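Local coordinates for protein endo-b-1,4-glucanase (PDB 1KS8) that probably hydrolyses internal beta-1,4-glucosidic linkages in cellulose and related beta-glucans, as a family 9 endoglucanase with an (alpha/alpha)6 fold, at residues L13-P25 and T49-F61. Numbering follows the deposited sequence.
Sequences LLFYEAQRSGRLP and TGGYFDAGDFVKF
Ser-21 CB rests over one face of the Phe-53 ring, 3.5 Å from its centroid, a CH-pi contact; Phe-58 CD2 covers the opposite face, and the ring is held between them. With an alanine at Phe-53, a gap is likely to open between Ser-21 and Phe-58, and each would lose the ring face it packs on. Next to the ring a single bridge joins Arg-20 and Tyr-52: Phe-53 N donates to Gln-19 O at 2.8 Å, and Ser-21 N to Gly-51 O at 2.9 Å. Bent at chi2 (-61°), the Gln-19 chain turns NE2 onto an in-plane lone pair of Ala-55 O at 2.8 Å, nearly straight at 171°; its OE1 bonds His-360. The Ala-55 side chain touches Glu-412, a predicted active-site residue. The edge of Tyr-16 points at the face of Tyr-52, T-shaped, with centroids 5.7 Å apart and planes at 61°. One water accepts from Arg-20 NE and donates to Tyr-52 OH, which also bonds Ala-95 O of helix 89-106. The contact ties the end of helix 5-18 and the residues that follow it to the loop leading into strand 60-61, with Tyr-16 packed against helices 62-78 and 415-430.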
loop_
_atom_site.group_PDB
_atom_site.type_symbol
_atom_site.label_atom_id
_atom_site.label_comp_id
_atom_site.label_asym_id
_atom_site.label_seq_id
_atom_site.Cartn_x
_atom_site.Cartn_y
_atom_site.Cartn_z
ATOM N N LEU A 13 -11.255 -2.296 3.965
ATOM C CA LEU A 13 -11.694 -2.358 2.580
ATOM C C LEU A 13 -12.574 -1.152 2.263
ATOM O O LEU A 13 -12.583 -0.671 1.131
ATOM C CB LEU A 13 -12.432 -3.675 2.316
ATOM C CG LEU A 13 -11.468 -4.860 2.173
ATOM C CD1 LEU A 13 -12.219 -6.171 2.321
ATOM C CD2 LEU A 13 -10.758 -4.775 0.822
ATOM N N LEU A 14 -13.308 -0.649 3.257
ATOM C CA LEU A 14 -14.137 0.533 3.035
ATOM C C LEU A 14 -13.228 1.740 2.831
ATOM O O LEU A 14 -13.562 2.659 2.086
ATOM C CB LEU A 14 -15.075 0.783 4.222
ATOM C CG LEU A 14 -16.209 -0.230 4.423
ATOM C CD1 LEU A 14 -17.007 0.156 5.656
ATOM C CD2 LEU A 14 -17.113 -0.265 3.200
ATOM N N PHE A 15 -12.078 1.747 3.499
ATOM C CA PHE A 15 -11.148 2.853 3.313
ATOM C C PHE A 15 -10.680 2.847 1.860
ATOM O O PHE A 15 -10.640 3.889 1.212
ATOM C CB PHE A 15 -9.936 2.734 4.247
ATOM C CG PHE A 15 -8.811 3.678 3.892
ATOM C CD1 PHE A 15 -8.999 5.057 3.915
ATOM C CD2 PHE A 15 -7.570 3.181 3.502
ATOM C CE1 PHE A 15 -7.963 5.928 3.553
ATOM C CE2 PHE A 15 -6.532 4.045 3.137
ATOM C CZ PHE A 15 -6.729 5.417 3.162
ATOM N N TYR A 16 -10.326 1.677 1.334
ATOM C CA TYR A 16 -9.884 1.640 -0.051
ATOM C C TYR A 16 -11.001 2.065 -1.005
ATOM O O TYR A 16 -10.737 2.718 -2.010
ATOM C CB TYR A 16 -9.304 0.260 -0.397
ATOM C CG TYR A 16 -7.894 0.097 0.143
ATOM C CD1 TYR A 16 -6.847 0.880 -0.351
ATOM C CD2 TYR A 16 -7.618 -0.781 1.191
ATOM C CE1 TYR A 16 -5.565 0.796 0.191
ATOM C CE2 TYR A 16 -6.338 -0.874 1.739
ATOM C CZ TYR A 16 -5.319 -0.082 1.236
ATOM O OH TYR A 16 -4.057 -0.163 1.778
ATOM N N GLU A 17 -12.252 1.730 -0.690
ATOM C CA GLU A 17 -13.346 2.168 -1.555
ATOM C C GLU A 17 -13.394 3.697 -1.538
ATOM O O GLU A 17 -13.702 4.325 -2.549
ATOM C CB GLU A 17 -14.705 1.624 -1.088
ATOM C CG GLU A 17 -14.920 0.134 -1.302
ATOM C CD GLU A 17 -16.390 -0.231 -1.429
ATOM O OE1 GLU A 17 -16.718 -1.436 -1.343
ATOM O OE2 GLU A 17 -17.216 0.686 -1.630
ATOM N N ALA A 18 -13.087 4.289 -0.386
ATOM C CA ALA A 18 -13.098 5.743 -0.238
ATOM C C ALA A 18 -11.968 6.420 -1.010
ATOM O O ALA A 18 -12.016 7.627 -1.255
ATOM C CB ALA A 18 -13.009 6.121 1.244
ATOM N N GLN A 19 -10.955 5.640 -1.386
ATOM C CA GLN A 19 -9.800 6.156 -2.122
ATOM C C GLN A 19 -9.914 5.960 -3.630
ATOM O O GLN A 19 -9.028 6.366 -4.382
ATOM C CB GLN A 19 -8.520 5.469 -1.640
ATOM C CG GLN A 19 -8.143 5.757 -0.198
ATOM C CD GLN A 19 -7.897 7.230 0.050
ATOM O OE1 GLN A 19 -8.766 7.939 0.555
ATOM N NE2 GLN A 19 -6.711 7.705 -0.319
ATOM N N ARG A 20 -10.997 5.338 -4.079
ATOM C CA ARG A 20 -11.168 5.087 -5.502
ATOM C C ARG A 20 -11.330 6.332 -6.361
ATOM O O ARG A 20 -12.093 7.243 -6.036
ATOM C CB ARG A 20 -12.373 4.175 -5.735
ATOM C CG ARG A 20 -12.184 2.761 -5.247
ATOM C CD ARG A 20 -13.478 1.986 -5.361
ATOM N NE ARG A 20 -13.290 0.583 -5.010
ATOM C CZ ARG A 20 -14.258 -0.327 -5.030
ATOM N NH1 ARG A 20 -15.489 0.019 -5.381
ATOM N NH2 ARG A 20 -13.989 -1.585 -4.711
ATOM N N SER A 21 -10.594 6.352 -7.466
ATOM C CA SER A 21 -10.660 7.437 -8.432
ATOM C C SER A 21 -11.380 6.882 -9.663
ATOM O O SER A 21 -11.399 5.667 -9.882
ATOM C CB SER A 21 -9.246 7.891 -8.816
ATOM O OG SER A 21 -9.290 8.927 -9.785
ATOM N N GLY A 22 -11.988 7.766 -10.451
ATOM C CA GLY A 22 -12.678 7.336 -11.657
ATOM C C GLY A 22 -14.165 7.091 -11.497
ATOM O O GLY A 22 -14.805 7.636 -10.599
ATOM N N ARG A 23 -14.720 6.274 -12.386
ATOM C CA ARG A 23 -16.140 5.941 -12.349
ATOM C C ARG A 23 -16.364 4.826 -11.332
ATOM O O ARG A 23 -15.811 3.733 -11.462
ATOM C CB ARG A 23 -16.608 5.492 -13.736
ATOM C CG ARG A 23 -18.111 5.310 -13.846
ATOM C CD ARG A 23 -18.560 4.995 -15.270
ATOM N NE ARG A 23 -18.287 6.088 -16.202
ATOM C CZ ARG A 23 -17.126 6.276 -16.824
ATOM N NH1 ARG A 23 -16.116 5.441 -16.622
ATOM N NH2 ARG A 23 -16.974 7.307 -17.647
ATOM N N LEU A 24 -17.174 5.110 -10.319
ATOM C CA LEU A 24 -17.447 4.136 -9.271
ATOM C C LEU A 24 -18.528 3.143 -9.685
ATOM O O LEU A 24 -19.482 3.498 -10.381
ATOM C CB LEU A 24 -17.846 4.862 -7.986
ATOM C CG LEU A 24 -16.826 5.922 -7.554
ATOM C CD1 LEU A 24 -17.312 6.614 -6.293
ATOM C CD2 LEU A 24 -15.463 5.276 -7.325
ATOM N N PRO A 25 -18.392 1.880 -9.256
ATOM C CA PRO A 25 -19.356 0.830 -9.588
ATOM C C PRO A 25 -20.708 0.992 -8.908
ATOM O O PRO A 25 -20.829 1.653 -7.875
ATOM C CB PRO A 25 -18.636 -0.441 -9.154
ATOM C CG PRO A 25 -17.892 0.015 -7.949
ATOM C CD PRO A 25 -17.315 1.343 -8.402
ATOM N N THR A 49 -8.202 6.702 -16.495
ATOM C CA THR A 49 -9.166 6.815 -15.407
ATOM C C THR A 49 -9.123 5.584 -14.514
ATOM O O THR A 49 -8.793 4.482 -14.957
ATOM C CB THR A 49 -10.606 6.991 -15.929
ATOM O OG1 THR A 49 -10.969 5.866 -16.746
ATOM C CG2 THR A 49 -10.725 8.279 -16.732
ATOM N N GLY A 50 -9.463 5.783 -13.246
ATOM C CA GLY A 50 -9.452 4.684 -12.301
ATOM C C GLY A 50 -8.280 4.774 -11.344
ATOM O O GLY A 50 -7.686 5.841 -11.169
ATOM N N GLY A 51 -7.940 3.651 -10.724
ATOM C CA GLY A 51 -6.841 3.645 -9.777
ATOM C C GLY A 51 -7.237 4.281 -8.457
ATOM O O GLY A 51 -8.401 4.633 -8.245
ATOM N N TYR A 52 -6.260 4.434 -7.570
ATOM C CA TYR A 52 -6.495 5.019 -6.256
ATOM C C TYR A 52 -5.861 6.384 -6.055
ATOM O O TYR A 52 -4.740 6.633 -6.504
ATOM C CB TYR A 52 -5.923 4.123 -5.156
ATOM C CG TYR A 52 -6.628 2.813 -4.939
ATOM C CD1 TYR A 52 -7.895 2.773 -4.365
ATOM C CD2 TYR A 52 -6.013 1.608 -5.267
ATOM C CE1 TYR A 52 -8.534 1.569 -4.117
ATOM C CE2 TYR A 52 -6.644 0.391 -5.024
ATOM C CZ TYR A 52 -7.905 0.382 -4.447
ATOM O OH TYR A 52 -8.540 -0.808 -4.188
ATOM N N PHE A 53 -6.585 7.263 -5.374
ATOM C CA PHE A 53 -6.039 8.561 -5.010
ATOM C C PHE A 53 -5.054 8.137 -3.923
ATOM O O PHE A 53 -5.333 7.218 -3.146
ATOM C CB PHE A 53 -7.131 9.461 -4.435
ATOM C CG PHE A 53 -8.106 9.960 -5.465
ATOM C CD1 PHE A 53 -7.655 10.591 -6.620
ATOM C CD2 PHE A 53 -9.476 9.840 -5.260
ATOM C CE1 PHE A 53 -8.553 11.103 -7.557
ATOM C CE2 PHE A 53 -10.383 10.350 -6.189
ATOM C CZ PHE A 53 -9.920 10.983 -7.337
ATOM N N ASP A 54 -3.907 8.797 -3.853
ATOM C CA ASP A 54 -2.883 8.391 -2.900
ATOM C C ASP A 54 -3.189 8.486 -1.416
ATOM O O ASP A 54 -3.063 7.503 -0.684
ATOM C CB ASP A 54 -1.589 9.155 -3.167
ATOM C CG ASP A 54 -0.460 8.705 -2.265
ATOM O OD1 ASP A 54 -0.047 7.530 -2.373
ATOM O OD2 ASP A 54 0.007 9.519 -1.439
ATOM N N ALA A 55 -3.590 9.670 -0.973
ATOM C CA ALA A 55 -3.832 9.882 0.442
ATOM C C ALA A 55 -5.039 10.778 0.673
ATOM O O ALA A 55 -6.156 10.410 0.323
ATOM C CB ALA A 55 -2.583 10.497 1.064
ATOM N N GLY A 56 -4.819 11.940 1.283
ATOM C CA GLY A 56 -5.914 12.868 1.514
ATOM C C GLY A 56 -6.067 13.805 0.329
ATOM O O GLY A 56 -6.937 14.684 0.324
ATOM N N ASP A 57 -5.211 13.597 -0.671
ATOM C CA ASP A 57 -5.174 14.379 -1.903
ATOM C C ASP A 57 -5.777 13.585 -3.058
ATOM O O ASP A 57 -6.355 12.518 -2.850
ATOM C CB ASP A 57 -3.722 14.756 -2.228
ATOM C CG ASP A 57 -2.811 13.541 -2.364
ATOM O OD1 ASP A 57 -3.219 12.422 -1.976
ATOM O OD2 ASP A 57 -1.668 13.705 -2.848
ATOM N N PHE A 58 -5.630 14.092 -4.278
ATOM C CA PHE A 58 -6.195 13.407 -5.434
ATOM C C PHE A 58 -5.181 13.076 -6.516
ATOM O O PHE A 58 -5.538 12.819 -7.668
ATOM C CB PHE A 58 -7.373 14.220 -5.989
ATOM C CG PHE A 58 -8.465 14.440 -4.977
ATOM C CD1 PHE A 58 -8.879 15.725 -4.643
ATOM C CD2 PHE A 58 -9.037 13.356 -4.311
ATOM C CE1 PHE A 58 -9.844 15.930 -3.654
ATOM C CE2 PHE A 58 -10.001 13.547 -3.321
ATOM C CZ PHE A 58 -10.404 14.837 -2.992
ATOM N N VAL A 59 -3.908 13.069 -6.139
ATOM C CA VAL A 59 -2.866 12.699 -7.081
ATOM C C VAL A 59 -2.800 11.177 -7.092
ATOM O O VAL A 59 -3.022 10.523 -6.069
ATOM C CB VAL A 59 -1.471 13.214 -6.646
ATOM C CG1 VAL A 59 -0.409 12.728 -7.622
ATOM C CG2 VAL A 59 -1.462 14.725 -6.579
ATOM N N LYS A 60 -2.520 10.616 -8.260
ATOM C CA LYS A 60 -2.361 9.181 -8.389
ATOM C C LYS A 60 -0.847 8.965 -8.511
ATOM O O LYS A 60 -0.256 9.150 -9.578
ATOM C CB LYS A 60 -3.142 8.675 -9.611
ATOM C CG LYS A 60 -4.641 8.580 -9.306
ATOM C CD LYS A 60 -5.553 8.900 -10.486
ATOM C CE LYS A 60 -5.421 7.914 -11.628
ATOM N NZ LYS A 60 -6.571 8.064 -12.577
ATOM N N PHE A 61 -0.219 8.640 -7.380
ATOM C CA PHE A 61 1.227 8.399 -7.308
ATOM C C PHE A 61 1.455 6.906 -7.533
ATOM O O PHE A 61 1.170 6.082 -6.660
ATOM C CB PHE A 61 1.768 8.819 -5.933
ATOM C CG PHE A 61 1.970 10.310 -5.778
ATOM C CD1 PHE A 61 2.933 10.976 -6.534
ATOM C CD2 PHE A 61 1.228 11.043 -4.847
ATOM C CE1 PHE A 61 3.160 12.342 -6.367
ATOM C CE2 PHE A 61 1.451 12.418 -4.673
ATOM C CZ PHE A 61 2.420 13.063 -5.437
HETATM O O HOH W 1 -11.223 -0.744 -3.680
HETATM O O HOH W 2 -9.660 8.523 -12.596
HETATM O O HOH W 3 -13.788 6.378 -17.495
#